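PDB 7EPK: signal recognition particle 54 kDa protein from Aeropyrum pernix, which belongs to the SRP54 family of signal recognition particle proteins, combining a helical bundle, a P-loop GTPase-type domain and a signal peptide binding domain. Local coordinates for residues R123-G128 and A178-V183. Numbering follows the deposited sequence.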
# COMPACT_ATOMS: atom_id res chain seq x y z
N ARG A 123 -17.56 -3.40 9.56
CA ARG A 123 -16.39 -4.26 9.92
C ARG A 123 -16.62 -4.95 11.27
O ARG A 123 -15.62 -5.44 11.85
CB ARG A 123 -15.11 -3.44 10.01
CG ARG A 123 -14.71 -2.76 8.71
CD ARG A 123 -13.35 -2.13 8.90
NE ARG A 123 -12.30 -3.10 9.16
CZ ARG A 123 -11.69 -3.80 8.22
NH1 ARG A 123 -12.03 -3.65 6.95
NH2 ARG A 123 -10.73 -4.65 8.54
N GLY A 124 -17.87 -4.93 11.77
CA GLY A 124 -18.32 -5.71 12.94
C GLY A 124 -17.90 -5.09 14.26
O GLY A 124 -17.75 -5.83 15.25
N TYR A 125 -17.72 -3.77 14.29
CA TYR A 125 -17.39 -3.03 15.53
C TYR A 125 -18.72 -2.47 16.08
O TYR A 125 -19.56 -2.02 15.25
CB TYR A 125 -16.32 -1.96 15.23
CG TYR A 125 -14.90 -2.46 15.19
CD1 TYR A 125 -14.28 -2.92 16.35
CD2 TYR A 125 -14.13 -2.45 14.03
CE1 TYR A 125 -12.97 -3.36 16.36
CE2 TYR A 125 -12.82 -2.90 14.01
CZ TYR A 125 -12.23 -3.36 15.18
OH TYR A 125 -10.93 -3.80 15.24
N LYS A 126 -18.89 -2.50 17.42
CA LYS A 126 -19.97 -1.76 18.16
C LYS A 126 -19.56 -0.28 18.29
O LYS A 126 -18.69 0.04 19.14
CB LYS A 126 -20.23 -2.39 19.53
CG LYS A 126 -21.70 -2.51 19.92
CD LYS A 126 -22.44 -3.49 19.04
CE LYS A 126 -23.90 -3.67 19.38
NZ LYS A 126 -24.56 -4.58 18.41
N VAL A 127 -20.18 0.58 17.49
CA VAL A 127 -19.80 2.02 17.34
C VAL A 127 -20.84 2.91 18.02
O VAL A 127 -22.04 2.74 17.70
CB VAL A 127 -19.66 2.39 15.86
CG1 VAL A 127 -19.34 3.86 15.64
CG2 VAL A 127 -18.63 1.51 15.18
N GLY A 128 -20.39 3.85 18.86
CA GLY A 128 -21.18 5.02 19.31
C GLY A 128 -20.61 6.32 18.77
O GLY A 128 -19.38 6.39 18.62
N ALA A 178 -19.94 0.06 23.59
CA ALA A 178 -19.26 0.69 22.44
C ALA A 178 -17.77 0.33 22.49
O ALA A 178 -17.15 0.57 23.53
CB ALA A 178 -19.45 2.18 22.45
N GLU A 179 -17.23 -0.31 21.45
CA GLU A 179 -15.80 -0.67 21.34
C GLU A 179 -15.03 0.51 20.72
O GLU A 179 -13.84 0.68 21.07
CB GLU A 179 -15.63 -1.93 20.48
CG GLU A 179 -16.22 -3.18 21.11
CD GLU A 179 -16.30 -4.36 20.16
OE1 GLU A 179 -16.91 -4.22 19.06
OE2 GLU A 179 -15.75 -5.42 20.51
N ILE A 180 -15.70 1.30 19.86
CA ILE A 180 -15.19 2.56 19.26
C ILE A 180 -16.18 3.69 19.58
O ILE A 180 -17.37 3.50 19.33
CB ILE A 180 -15.02 2.41 17.74
CG1 ILE A 180 -14.03 1.30 17.39
CG2 ILE A 180 -14.64 3.74 17.08
CD1 ILE A 180 -13.87 1.07 15.89
N VAL A 181 -15.69 4.85 20.01
CA VAL A 181 -16.47 6.10 20.25
C VAL A 181 -15.85 7.22 19.42
O VAL A 181 -14.66 7.51 19.62
CB VAL A 181 -16.47 6.48 21.73
CG1 VAL A 181 -17.15 7.82 21.96
CG2 VAL A 181 -17.10 5.41 22.59
N ILE A 182 -16.63 7.84 18.55
CA ILE A 182 -16.23 9.00 17.72
C ILE A 182 -16.86 10.24 18.36
O ILE A 182 -18.11 10.32 18.41
CB ILE A 182 -16.68 8.84 16.27
CG1 ILE A 182 -16.14 7.56 15.62
CG2 ILE A 182 -16.31 10.07 15.47
CD1 ILE A 182 -16.79 7.24 14.28
N VAL A 183 -16.03 11.17 18.81
CA VAL A 183 -16.52 12.41 19.44
C VAL A 183 -16.56 13.55 18.42
O VAL A 183 -15.49 14.13 18.19
CB VAL A 183 -15.64 12.74 20.65
CG1 VAL A 183 -15.98 14.09 21.24
CG2 VAL A 183 -15.75 11.63 21.69
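Ile180 lays its CD1 methyl over one face of the Tyr125 ring, 4.0 Å from the ring centroid and displaced toward the rim near CG, a CH-pi contact. The slim end of isoleucine suits this task: CG1 lies anti to the carbonyl carbon (chi1 -60°) and CD1 continues the chain in extended form (chi2 177°), which brings the methyl over the ring, while the flat tyrosine also touches Asp91 and Pro92. The side chain of Glu179 crosses that of Tyr125 at about a right angle, the carboxylate plane turned 63° from the ring, and OE1 accepts the Lys126 N-H through its anti lone pair in an almost straight bond of 3.1 Å. The carboxylate thus accepts a backbone N-H just before the strand begins, and Lys126, its aliphatic CB beside OE1, leads its amine away. Lys126 O in turn accepts Glu179 N at 2.8 Å and, weakly, Ile180 N. Beyond this point strands 127-131 and 180-184 run parallel as neighbours in the central sheet of the P-loop GTPase-type domain, with Gly128 N to Ile180 O and Ile182 N to Gly128 O, both 3.1 Å, joining them. Branched Val127 and Ile180 share the face covered by helix 109-122, which ends in a Schellman motif with Gly124 at C-prime, where glycine easily takes the positive phi. On the other face Gly128, lacking a side chain, accommodates the nearby Ala178 methyl, whereas Val181 packs on helix 162-175.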